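Local coordinates for protein glycosyl transferase family 8 (Streptococcus pneumoniae, PDB 5GVV) that transfers galactose from UDP-galactose to the terminal glucose of the already glycosylated serine-rich repeat protein PsrP, the third step of its O-glycosylation, at residues Gln195-Ile200 with Ile225-Ser230; Leu103-Asp108 with Ala143-Ile148; Asp108-Gly113 with Glu245-Tyr250. One frame throughout, in Å; residues are numbered along the deposited sequence.

Contact 1: residues Gln195-Ile200 with Ile225-Ser230; sequences QYNFQI and ILHYIS. With MN (manganese (II) ion), chain C; UDP (uridine-5'-diphosphate), chain D.
Asn197 and His227 lie alongside each other, extending in the same direction, and ND1 of His227 donates to OD1 of Asn197 at 3.0 Å. The donor lies in the carboxamide plane on a lone pair of OD1, although the N-H is bent (138°). With ND1 giving its proton to the amide, NE2 at the other end of the ring keeps its lone pair for manganese, which it binds at 2.1 Å. Asn197 is thus a second-shell residue that, with the metal bond, probably helps to fix the ring's rotation; CG anti to its backbone N (chi1 -169°) sets the amide next to the imidazole, and its ND2 is bound by Asn142. Ile229 CG2 sits over the centre of one imidazole face, 3.3 Å above the plane.

Backbone bonds lead up to the metal ligand. Phe198 N donates to Ile225 O, and His227 N returns a bond to Phe198 O at 2.8 Å. That oxygen is gripped twice, since Ile200 N reaches it from the opposite face of its plane. Ile225 N takes Gln195 O, while Gln199 CA makes a CA-H...O contact with His227 O. The amide of Gln199 turns back to Asn197 O through NE2, and its OE1 meets Cys134 N.

Further out, Ile200 CG2 lies over one face of the Tyr228 ring, 3.9 Å from its centroid, a CH-pi contact. Phe198 CD1 touches Leu226 CD2 more loosely. Ile225 packs its CB and CD1 against Tyr196 O, a buried oxygen for which the model offers no hydrogen-bond partner. Beyond the strand, Ser230 N donates to UDP O2B at 3.2 Å. A histidine that joins two aspartates on manganese, beside backbone that holds the diphosphate, is the metal site of a GT-A glycosyltransferase of family 8.

Contact 2: residues Leu103-Asp108 with Ala143-Ile148; sequences LYLDSD and AGVLLI. With MN (manganese (II) ion), chain C; UDP (uridine-5'-diphosphate), chain D.
Tyr104, with CG anti to its backbone N (chi1 166°), runs its ring past Gly144 and brings the CD2-CE2 edge to Ala143 O, 3.6 Å from CE2. Its hydroxyl then donates to Asp106 OD1 at 2.7 Å, nearly along the C-O axis. This bond probably helps to hold the carboxylate as its other oxygen, OD2, binds manganese at 2.1 Å. Gly144 lies close beside that carboxylate, its CA 3.6 Å from OD1.

The backbones pair antiparallel: Tyr104 and Leu146 exchange two hydrogen bonds, and Asp106 N continues the ladder to Gly144 O at 2.8 Å. These are neighbouring strands of the mixed central sheet of the GT-A fold, and the DxD motif, Asp106 and Asp108, follows directly where strand 101-105 ends. Asp108 chelates manganese through both OD1 and OD2, while between the two aspartates Ser107 takes the ribose, N to O3' and OG to O2'.

On one face of the sheet Val145 CG1 touches both Leu103 CD1 and Leu105 CD2, at 3.9 and 4.0 Å. On the other, Ile148 CD1 rests on Tyr104 CB at 3.8 Å.

Contact 3: residues Asp108-Gly113 with Glu245-Tyr250; sequences DLIVTG and EVWWEY. With MN (manganese (II) ion), chain C; UDP (uridine-5'-diphosphate), chain D.
Ile110 and Trp247 meet in a contact with no direct hydrogen bond between strand and helix; the polar link is a single water. Trp247 NE1 donates to this water at 2.8 Å, and the water lies 3.1 Å from Leu109 O, to which it can donate in turn. The water can thus link the indole to the strand backbone beside the isoleucine on which it packs.

Ile110 is the one strand side chain directed at the helix, and both its branches touch it. CG1 stands anti to the carbonyl carbon (chi1 -66°), and CD1 beyond it touches Trp247 CD1 at 3.8 Å and also reaches Tyr250 CB; the isoleucine and tryptophan side chains cross at about a right angle. CG2 lies 3.7 Å from both CD2 and CE2 of Tyr250 and also meets Val246 CG1 at 4.1 Å. The Tyr250 ring continues beyond the isoleucine, its OH passing 4.0 Å from Val111 O but hydrogen-bonding to His30 NE2. Thr22 of helix 17-30 also touches both Ile110 and Trp247.

The helix runs across the strand at 70°, with the short axes 9.0 Å apart. Just before the strand, Asp108 binds manganese, so the apolar packing starts two residues from a metal ligand. This is a helix packed on the short strand that follows the DxD motif of a GT-A glycosyltransferase.

Overall arrangement
All three contacts are buried and lie on one side of the chain's centre; contacts 1 and 2 line the manganese-UDP site, and contact 3 reaches it only through Asp108. Contact 2 belongs to the central mixed sheet; contacts 1 and 3 each supply one strand of a small antiparallel pair, 225-227 and 109-111, joined by Leu226 N to Ile110 O and Tyr228 N to Asp108 O. Asp108 is shared by contacts 2 and 3, and Asp106, Asp108 and His227 complete the protein side of the metal site. Chemistry changes with place: contact 2 combines a regular strand ladder with acidic ligands, contact 1 mixes irregular backbone bonds with a histidine ligand, and contact 3 is mainly apolar, linked through water.

Contact 1: residues Gln195-Ile200 with Ile225-Ser230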
loop_
_atom_site.group_PDB
_atom_site.type_symbol
_atom_site.label_atom_id
_atom_site.label_comp_id
_atom_site.label_asym_id
_atom_site.label_seq_id
_atom_site.Cartn_x
_atom_site.Cartn_y
_atom_site.Cartn_z
ATOM N N GLN A 195 26.696 6.078 9.025
ATOM C CA GLN A 195 25.568 5.462 9.727
ATOM C C GLN A 195 24.285 6.302 9.668
ATOM O O GLN A 195 23.203 5.817 10.016
ATOM C CB GLN A 195 25.929 5.143 11.183
ATOM C CG GLN A 195 25.710 6.301 12.161
ATOM C CD GLN A 195 25.410 5.811 13.572
ATOM O OE1 GLN A 195 24.738 4.791 13.755
ATOM N NE2 GLN A 195 25.902 6.539 14.576
ATOM N N TYR A 196 24.399 7.549 9.224
ATOM C CA TYR A 196 23.226 8.417 9.096
ATOM C C TYR A 196 22.652 8.380 7.680
ATOM O O TYR A 196 21.663 9.056 7.370
ATOM C CB TYR A 196 23.570 9.843 9.513
ATOM C CG TYR A 196 23.691 10.009 11.010
ATOM C CD1 TYR A 196 22.576 9.879 11.822
ATOM C CD2 TYR A 196 24.911 10.302 11.605
ATOM C CE1 TYR A 196 22.666 10.031 13.184
ATOM C CE2 TYR A 196 25.014 10.456 12.971
ATOM C CZ TYR A 196 23.885 10.320 13.755
ATOM O OH TYR A 196 23.969 10.473 15.120
ATOM N N ASN A 197 23.292 7.582 6.833
ATOM C CA ASN A 197 22.802 7.273 5.494
ATOM C C ASN A 197 23.565 6.045 5.017
ATOM O O ASN A 197 24.424 6.136 4.133
ATOM C CB ASN A 197 23.038 8.445 4.541
ATOM C CG ASN A 197 22.320 8.276 3.209
ATOM O OD1 ASN A 197 21.846 7.191 2.866
ATOM N ND2 ASN A 197 22.261 9.352 2.442
ATOM N N PHE A 198 23.262 4.902 5.623
ATOM C CA PHE A 198 24.014 3.676 5.379
ATOM C C PHE A 198 23.408 2.960 4.180
ATOM O O PHE A 198 22.335 2.340 4.276
ATOM C CB PHE A 198 23.981 2.788 6.622
ATOM C CG PHE A 198 25.002 1.674 6.613
ATOM C CD1 PHE A 198 24.727 0.467 5.985
ATOM C CD2 PHE A 198 26.235 1.841 7.237
ATOM C CE1 PHE A 198 25.667 -0.562 5.975
ATOM C CE2 PHE A 198 27.177 0.816 7.236
ATOM C CZ PHE A 198 26.888 -0.386 6.605
ATOM N N GLN A 199 24.102 3.049 3.050
ATOM C CA GLN A 199 23.544 2.617 1.776
ATOM C C GLN A 199 23.687 1.117 1.526
ATOM O O GLN A 199 24.454 0.664 0.668
ATOM C CB GLN A 199 24.120 3.473 0.645
ATOM C CG GLN A 199 23.716 4.952 0.797
ATOM C CD GLN A 199 24.798 5.915 0.360
ATOM O OE1 GLN A 199 25.255 5.866 -0.780
ATOM N NE2 GLN A 199 25.215 6.802 1.267
ATOM N N ILE A 200 22.910 0.355 2.288
ATOM C CA ILE A 200 22.899 -1.097 2.203
ATOM C C ILE A 200 22.396 -1.568 0.833
ATOM O O ILE A 200 22.616 -2.717 0.436
ATOM C CB ILE A 200 22.026 -1.686 3.334
ATOM C CG1 ILE A 200 22.344 -3.165 3.565
ATOM C CG2 ILE A 200 20.545 -1.463 3.054
ATOM C CD1 ILE A 200 23.600 -3.392 4.383
ATOM N N ILE A 225 20.438 4.977 10.114
ATOM C CA ILE A 225 19.628 5.113 8.905
ATOM C C ILE A 225 20.052 4.138 7.805
ATOM O O ILE A 225 21.185 4.187 7.321
ATOM C CB ILE A 225 19.603 6.566 8.380
ATOM C CG1 ILE A 225 18.973 7.490 9.428
ATOM C CG2 ILE A 225 18.817 6.639 7.077
ATOM C CD1 ILE A 225 18.757 8.939 8.978
ATOM N N LEU A 226 19.132 3.250 7.424
ATOM C CA LEU A 226 19.381 2.265 6.370
ATOM C C LEU A 226 18.751 2.719 5.064
ATOM O O LEU A 226 17.529 2.853 4.986
ATOM C CB LEU A 226 18.781 0.911 6.748
ATOM C CG LEU A 226 19.409 0.121 7.888
ATOM C CD1 LEU A 226 18.608 -1.140 8.150
ATOM C CD2 LEU A 226 20.853 -0.219 7.556
ATOM N N HIS A 227 19.571 2.913 4.034
ATOM C CA HIS A 227 19.087 3.423 2.753
ATOM C C HIS A 227 19.163 2.339 1.680
ATOM O O HIS A 227 20.255 1.933 1.261
ATOM C CB HIS A 227 19.903 4.653 2.335
ATOM C CG HIS A 227 19.304 5.425 1.203
ATOM N ND1 HIS A 227 19.891 6.562 0.680
ATOM C CD2 HIS A 227 18.160 5.241 0.497
ATOM C CE1 HIS A 227 19.142 7.035 -0.296
ATOM N NE2 HIS A 227 18.086 6.251 -0.432
ATOM N N TYR A 228 18.001 1.861 1.241
ATOM C CA TYR A 228 17.955 0.813 0.230
ATOM C C TYR A 228 17.998 1.381 -1.188
ATOM O O TYR A 228 17.027 1.259 -1.947
ATOM C CB TYR A 228 16.701 -0.046 0.416
ATOM C CG TYR A 228 16.657 -0.776 1.740
ATOM C CD1 TYR A 228 17.220 -2.036 1.877
ATOM C CD2 TYR A 228 16.046 -0.204 2.847
ATOM C CE1 TYR A 228 17.177 -2.708 3.080
ATOM C CE2 TYR A 228 16.005 -0.859 4.057
ATOM C CZ TYR A 228 16.574 -2.111 4.166
ATOM O OH TYR A 228 16.529 -2.770 5.373
ATOM N N ILE A 229 19.125 1.994 -1.545
ATOM C CA ILE A 229 19.311 2.566 -2.875
ATOM C C ILE A 229 19.296 1.472 -3.935
ATOM O O ILE A 229 19.344 0.281 -3.606
ATOM C CB ILE A 229 20.642 3.341 -2.984
ATOM C CG1 ILE A 229 21.837 2.387 -2.838
ATOM C CG2 ILE A 229 20.711 4.447 -1.936
ATOM C CD1 ILE A 229 23.184 3.031 -3.138
ATOM N N SER A 230 19.227 1.896 -5.200
ATOM C CA SER A 230 19.197 1.013 -6.382
ATOM C C SER A 230 17.817 0.402 -6.615
ATOM O O SER A 230 16.872 0.695 -5.891
ATOM C CB SER A 230 20.274 -0.083 -6.333
ATOM O OG SER A 230 19.836 -1.212 -5.589
HETATM MN MN MN C . 16.570 6.448 -1.903
HETATM N N1 UDP D . 9.978 8.211 -5.464
HETATM C C2 UDP D . 8.598 8.147 -5.481
HETATM N N3 UDP D . 7.944 7.228 -6.281
HETATM C C4 UDP D . 8.675 6.365 -7.075
HETATM C C5 UDP D . 10.067 6.431 -7.053
HETATM C C6 UDP D . 10.704 7.438 -6.330
HETATM O O2 UDP D . 7.950 8.916 -4.776
HETATM O O4 UDP D . 8.090 5.542 -7.787
HETATM C "C1'" UDP D . 10.640 9.207 -4.593
HETATM C "C2'" UDP D . 10.922 8.582 -3.235
HETATM O "O2'" UDP D . 10.810 9.551 -2.217
HETATM C "C3'" UDP D . 12.367 8.151 -3.340
HETATM C "C4'" UDP D . 12.950 9.214 -4.262
HETATM O "O4'" UDP D . 11.896 9.586 -5.134
HETATM O "O3'" UDP D . 12.985 8.135 -2.070
HETATM C "C5'" UDP D . 14.158 8.714 -5.049
HETATM O "O5'" UDP D . 13.952 7.357 -5.378
HETATM P PA UDP D . 15.024 6.270 -4.882
HETATM O O1A UDP D . 15.050 6.348 -3.407
HETATM O O2A UDP D . 14.658 4.917 -5.361
HETATM O O3A UDP D . 16.435 6.734 -5.521
HETATM P PB UDP D . 17.867 6.275 -4.929
HETATM O O1B UDP D . 18.948 7.111 -5.502
HETATM O O2B UDP D . 18.102 4.868 -5.327
HETATM O O3B UDP D . 17.865 6.390 -3.450
#

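Contact 2: residues Leu103-Asp108 with Ala143-Ile148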
loop_
_atom_site.group_PDB
_atom_site.type_symbol
_atom_site.label_atom_id
_atom_site.label_comp_id
_atom_site.label_asym_id
_atom_site.label_seq_id
_atom_site.Cartn_x
_atom_site.Cartn_y
_atom_site.Cartn_z
ATOM N N LEU A 103 15.307 18.234 8.115
ATOM C CA LEU A 103 15.929 17.004 7.629
ATOM C C LEU A 103 15.099 16.382 6.511
ATOM O O LEU A 103 13.982 15.913 6.754
ATOM C CB LEU A 103 16.071 15.995 8.768
ATOM C CG LEU A 103 16.604 14.615 8.370
ATOM C CD1 LEU A 103 18.043 14.729 7.858
ATOM C CD2 LEU A 103 16.518 13.646 9.535
ATOM N N TYR A 104 15.630 16.380 5.289
ATOM C CA TYR A 104 14.981 15.648 4.201
ATOM C C TYR A 104 15.344 14.163 4.239
ATOM O O TYR A 104 16.496 13.801 4.491
ATOM C CB TYR A 104 15.332 16.224 2.820
ATOM C CG TYR A 104 14.936 15.272 1.715
ATOM C CD1 TYR A 104 13.621 15.204 1.270
ATOM C CD2 TYR A 104 15.864 14.398 1.155
ATOM C CE1 TYR A 104 13.243 14.308 0.282
ATOM C CE2 TYR A 104 15.496 13.498 0.169
ATOM C CZ TYR A 104 14.185 13.459 -0.263
ATOM O OH TYR A 104 13.820 12.562 -1.248
ATOM N N LEU A 105 14.365 13.304 3.977
ATOM C CA LEU A 105 14.641 11.870 3.887
ATOM C C LEU A 105 13.999 11.249 2.655
ATOM O O LEU A 105 12.837 11.527 2.343
ATOM C CB LEU A 105 14.138 11.138 5.134
ATOM C CG LEU A 105 14.707 11.517 6.499
ATOM C CD1 LEU A 105 13.936 10.833 7.617
ATOM C CD2 LEU A 105 16.180 11.174 6.595
ATOM N N ASP A 106 14.753 10.401 1.958
ATOM C CA ASP A 106 14.174 9.524 0.944
ATOM C C ASP A 106 13.166 8.608 1.644
ATOM O O ASP A 106 13.134 8.539 2.876
ATOM C CB ASP A 106 15.268 8.676 0.299
ATOM C CG ASP A 106 15.769 9.245 -1.024
ATOM O OD1 ASP A 106 15.482 10.423 -1.332
ATOM O OD2 ASP A 106 16.474 8.506 -1.751
ATOM N N SER A 107 12.351 7.888 0.878
ATOM C CA SER A 107 11.363 7.005 1.488
ATOM C C SER A 107 11.682 5.531 1.264
ATOM O O SER A 107 10.917 4.657 1.687
ATOM C CB SER A 107 9.972 7.325 0.963
ATOM O OG SER A 107 9.979 7.264 -0.448
ATOM N N ASP A 108 12.799 5.260 0.592
ATOM C CA ASP A 108 13.306 3.897 0.475
ATOM C C ASP A 108 14.322 3.672 1.589
ATOM O O ASP A 108 15.402 3.122 1.368
ATOM C CB ASP A 108 13.959 3.676 -0.891
ATOM C CG ASP A 108 15.110 4.630 -1.150
ATOM O OD1 ASP A 108 15.113 5.738 -0.565
ATOM O OD2 ASP A 108 16.006 4.286 -1.955
ATOM N N ALA A 143 22.102 11.887 -1.847
ATOM C CA ALA A 143 21.088 12.921 -1.648
ATOM C C ALA A 143 19.884 12.458 -0.834
ATOM O O ALA A 143 18.960 13.241 -0.589
ATOM C CB ALA A 143 20.627 13.454 -2.991
ATOM N N GLY A 144 19.892 11.193 -0.422
ATOM C CA GLY A 144 18.746 10.603 0.251
ATOM C C GLY A 144 18.554 11.043 1.691
ATOM O O GLY A 144 17.485 10.830 2.276
ATOM N N VAL A 145 19.589 11.634 2.280
ATOM C CA VAL A 145 19.488 12.168 3.636
ATOM C C VAL A 145 20.173 13.526 3.669
ATOM O O VAL A 145 21.400 13.612 3.567
ATOM C CB VAL A 145 20.168 11.253 4.676
ATOM C CG1 VAL A 145 20.122 11.902 6.063
ATOM C CG2 VAL A 145 19.520 9.876 4.703
ATOM N N LEU A 146 19.386 14.587 3.799
ATOM C CA LEU A 146 19.941 15.931 3.757
ATOM C C LEU A 146 19.505 16.745 4.961
ATOM O O LEU A 146 18.311 17.014 5.136
ATOM C CB LEU A 146 19.524 16.645 2.469
ATOM C CG LEU A 146 19.998 16.000 1.170
ATOM C CD1 LEU A 146 19.422 16.711 -0.032
ATOM C CD2 LEU A 146 21.510 16.012 1.106
ATOM N N LEU A 147 20.467 17.118 5.802
ATOM C CA LEU A 147 20.206 18.116 6.825
ATOM C C LEU A 147 20.336 19.469 6.147
ATOM O O LEU A 147 21.431 19.866 5.751
ATOM C CB LEU A 147 21.191 17.995 7.985
ATOM C CG LEU A 147 20.821 18.894 9.165
ATOM C CD1 LEU A 147 19.362 18.688 9.542
ATOM C CD2 LEU A 147 21.716 18.630 10.353
ATOM N N ILE A 148 19.219 20.177 6.015
ATOM C CA ILE A 148 19.148 21.335 5.128
ATOM C C ILE A 148 19.062 22.678 5.860
ATOM O O ILE A 148 18.249 22.851 6.770
ATOM C CB ILE A 148 17.953 21.189 4.162
ATOM C CG1 ILE A 148 18.201 20.028 3.194
ATOM C CG2 ILE A 148 17.704 22.480 3.395
ATOM C CD1 ILE A 148 16.991 19.628 2.361
HETATM MN MN MN C . 16.570 6.448 -1.903
HETATM N N1 UDP D . 9.978 8.211 -5.464
HETATM C C2 UDP D . 8.598 8.147 -5.481
HETATM N N3 UDP D . 7.944 7.228 -6.281
HETATM C C4 UDP D . 8.675 6.365 -7.075
HETATM C C5 UDP D . 10.067 6.431 -7.053
HETATM C C6 UDP D . 10.704 7.438 -6.330
HETATM O O2 UDP D . 7.950 8.916 -4.776
HETATM O O4 UDP D . 8.090 5.542 -7.787
HETATM C "C1'" UDP D . 10.640 9.207 -4.593
HETATM C "C2'" UDP D . 10.922 8.582 -3.235
HETATM O "O2'" UDP D . 10.810 9.551 -2.217
HETATM C "C3'" UDP D . 12.367 8.151 -3.340
HETATM C "C4'" UDP D . 12.950 9.214 -4.262
HETATM O "O4'" UDP D . 11.896 9.586 -5.134
HETATM O "O3'" UDP D . 12.985 8.135 -2.070
HETATM C "C5'" UDP D . 14.158 8.714 -5.049
HETATM O "O5'" UDP D . 13.952 7.357 -5.378
HETATM P PA UDP D . 15.024 6.270 -4.882
HETATM O O1A UDP D . 15.050 6.348 -3.407
HETATM O O2A UDP D . 14.658 4.917 -5.361
HETATM O O3A UDP D . 16.435 6.734 -5.521
HETATM P PB UDP D . 17.867 6.275 -4.929
HETATM O O1B UDP D . 18.948 7.111 -5.502
HETATM O O2B UDP D . 18.102 4.868 -5.327
HETATM O O3B UDP D . 17.865 6.390 -3.450
#

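Contact 3: residues Asp108-Gly113 with Glu245-Tyr250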
loop_
_atom_site.group_PDB
_atom_site.type_symbol
_atom_site.label_atom_id
_atom_site.label_comp_id
_atom_site.label_asym_id
_atom_site.label_seq_id
_atom_site.Cartn_x
_atom_site.Cartn_y
_atom_site.Cartn_z
ATOM N N ASP A 108 12.799 5.260 0.592
ATOM C CA ASP A 108 13.306 3.897 0.475
ATOM C C ASP A 108 14.322 3.672 1.589
ATOM O O ASP A 108 15.402 3.122 1.368
ATOM C CB ASP A 108 13.959 3.676 -0.891
ATOM C CG ASP A 108 15.110 4.630 -1.150
ATOM O OD1 ASP A 108 15.113 5.738 -0.565
ATOM O OD2 ASP A 108 16.006 4.286 -1.955
ATOM N N LEU A 109 13.978 4.121 2.791
ATOM C CA LEU A 109 14.882 3.983 3.920
ATOM C C LEU A 109 14.161 3.676 5.221
ATOM O O LEU A 109 12.928 3.790 5.314
ATOM C CB LEU A 109 15.775 5.224 4.072
ATOM C CG LEU A 109 15.159 6.605 4.271
ATOM C CD1 LEU A 109 14.670 6.800 5.692
ATOM C CD2 LEU A 109 16.175 7.687 3.911
ATOM N N ILE A 110 14.955 3.299 6.218
ATOM C CA ILE A 110 14.463 2.913 7.534
ATOM C C ILE A 110 15.297 3.588 8.626
ATOM O O ILE A 110 16.526 3.502 8.605
ATOM C CB ILE A 110 14.591 1.397 7.732
ATOM C CG1 ILE A 110 13.673 0.639 6.765
ATOM C CG2 ILE A 110 14.284 1.013 9.173
ATOM C CD1 ILE A 110 12.193 0.690 7.144
ATOM N N VAL A 111 14.631 4.234 9.581
ATOM C CA VAL A 111 15.293 4.793 10.760
ATOM C C VAL A 111 15.212 3.757 11.878
ATOM O O VAL A 111 14.137 3.206 12.140
ATOM C CB VAL A 111 14.606 6.100 11.205
ATOM C CG1 VAL A 111 15.251 6.662 12.477
ATOM C CG2 VAL A 111 14.636 7.121 10.070
ATOM N N THR A 112 16.343 3.477 12.525
ATOM C CA THR A 112 16.401 2.409 13.521
ATOM C C THR A 112 16.630 2.905 14.944
ATOM O O THR A 112 16.695 2.098 15.878
ATOM C CB THR A 112 17.523 1.388 13.212
ATOM O OG1 THR A 112 18.805 2.014 13.377
ATOM C CG2 THR A 112 17.390 0.848 11.798
ATOM N N GLY A 113 16.757 4.216 15.117
ATOM C CA GLY A 113 16.987 4.760 16.444
ATOM C C GLY A 113 16.867 6.268 16.546
ATOM O O GLY A 113 16.462 6.941 15.591
ATOM N N GLU A 245 14.961 -8.109 5.897
ATOM C CA GLU A 245 14.050 -8.362 7.016
ATOM C C GLU A 245 13.730 -7.118 7.847
ATOM O O GLU A 245 12.662 -7.028 8.465
ATOM C CB GLU A 245 14.616 -9.454 7.923
ATOM C CG GLU A 245 15.952 -9.109 8.572
ATOM C CD GLU A 245 17.146 -9.365 7.658
ATOM O OE1 GLU A 245 16.955 -9.788 6.492
ATOM O OE2 GLU A 245 18.285 -9.145 8.120
ATOM N N VAL A 246 14.653 -6.162 7.873
ATOM C CA VAL A 246 14.447 -4.943 8.652
ATOM C C VAL A 246 13.321 -4.092 8.065
ATOM O O VAL A 246 12.500 -3.534 8.807
ATOM C CB VAL A 246 15.731 -4.109 8.754
ATOM C CG1 VAL A 246 15.480 -2.839 9.572
ATOM C CG2 VAL A 246 16.858 -4.936 9.368
ATOM N N TRP A 247 13.269 -3.996 6.736
ATOM C CA TRP A 247 12.235 -3.193 6.091
ATOM C C TRP A 247 10.863 -3.766 6.376
ATOM O O TRP A 247 9.927 -3.025 6.675
ATOM C CB TRP A 247 12.442 -3.100 4.571
ATOM C CG TRP A 247 11.472 -2.124 3.913
ATOM C CD1 TRP A 247 11.675 -0.783 3.692
ATOM C CD2 TRP A 247 10.152 -2.415 3.425
ATOM N NE1 TRP A 247 10.565 -0.231 3.093
ATOM C CE2 TRP A 247 9.619 -1.210 2.911
ATOM C CE3 TRP A 247 9.371 -3.576 3.358
ATOM C CZ2 TRP A 247 8.336 -1.135 2.348
ATOM C CZ3 TRP A 247 8.102 -3.503 2.796
ATOM C CH2 TRP A 247 7.595 -2.288 2.301
ATOM N N TRP A 248 10.742 -5.087 6.272
ATOM C CA TRP A 248 9.462 -5.740 6.493
ATOM C C TRP A 248 8.990 -5.610 7.938
ATOM O O TRP A 248 7.791 -5.465 8.195
ATOM C CB TRP A 248 9.528 -7.202 6.040
ATOM C CG TRP A 248 9.454 -7.283 4.556
ATOM C CD1 TRP A 248 10.492 -7.442 3.684
ATOM C CD2 TRP A 248 8.277 -7.139 3.755
ATOM N NE1 TRP A 248 10.030 -7.433 2.392
ATOM C CE2 TRP A 248 8.668 -7.249 2.407
ATOM C CE3 TRP A 248 6.923 -6.943 4.048
ATOM C CZ2 TRP A 248 7.757 -7.163 1.353
ATOM C CZ3 TRP A 248 6.015 -6.857 2.998
ATOM C CH2 TRP A 248 6.436 -6.968 1.670
ATOM N N GLU A 249 9.934 -5.648 8.872
ATOM C CA GLU A 249 9.632 -5.482 10.288
ATOM C C GLU A 249 8.883 -4.174 10.555
ATOM O O GLU A 249 7.953 -4.131 11.366
ATOM C CB GLU A 249 10.928 -5.517 11.090
ATOM C CG GLU A 249 10.749 -5.375 12.591
ATOM C CD GLU A 249 12.062 -5.529 13.335
ATOM O OE1 GLU A 249 12.028 -5.953 14.512
ATOM O OE2 GLU A 249 13.125 -5.241 12.736
ATOM N N TYR A 250 9.281 -3.103 9.873
ATOM C CA TYR A 250 8.584 -1.835 10.042
ATOM C C TYR A 250 7.337 -1.710 9.171
ATOM O O TYR A 250 6.348 -1.093 9.581
ATOM C CB TYR A 250 9.542 -0.662 9.831
ATOM C CG TYR A 250 10.522 -0.507 10.966
ATOM C CD1 TYR A 250 10.166 0.170 12.126
ATOM C CD2 TYR A 250 11.796 -1.047 10.887
ATOM C CE1 TYR A 250 11.058 0.312 13.173
ATOM C CE2 TYR A 250 12.690 -0.911 11.928
ATOM C CZ TYR A 250 12.314 -0.230 13.067
ATOM O OH TYR A 250 13.207 -0.090 14.111
HETATM MN MN MN C . 16.570 6.448 -1.903
HETATM N N1 UDP D . 9.978 8.211 -5.464
HETATM C C2 UDP D . 8.598 8.147 -5.481
HETATM N N3 UDP D . 7.944 7.228 -6.281
HETATM C C4 UDP D . 8.675 6.365 -7.075
HETATM C C5 UDP D . 10.067 6.431 -7.053
HETATM C C6 UDP D . 10.704 7.438 -6.330
HETATM O O2 UDP D . 7.950 8.916 -4.776
HETATM O O4 UDP D . 8.090 5.542 -7.787
HETATM C "C1'" UDP D . 10.640 9.207 -4.593
HETATM C "C2'" UDP D . 10.922 8.582 -3.235
HETATM O "O2'" UDP D . 10.810 9.551 -2.217
HETATM C "C3'" UDP D . 12.367 8.151 -3.340
HETATM C "C4'" UDP D . 12.950 9.214 -4.262
HETATM O "O4'" UDP D . 11.896 9.586 -5.134
HETATM O "O3'" UDP D . 12.985 8.135 -2.070
HETATM C "C5'" UDP D . 14.158 8.714 -5.049
HETATM O "O5'" UDP D . 13.952 7.357 -5.378
HETATM P PA UDP D . 15.024 6.270 -4.882
HETATM O O1A UDP D . 15.050 6.348 -3.407
HETATM O O2A UDP D . 14.658 4.917 -5.361
HETATM O O3A UDP D . 16.435 6.734 -5.521
HETATM P PB UDP D . 17.867 6.275 -4.929
HETATM O O1B UDP D . 18.948 7.111 -5.502
HETATM O O2B UDP D . 18.102 4.868 -5.327
HETATM O O3B UDP D . 17.865 6.390 -3.450
HETATM O O HOH W 1 10.789 2.487 3.471
#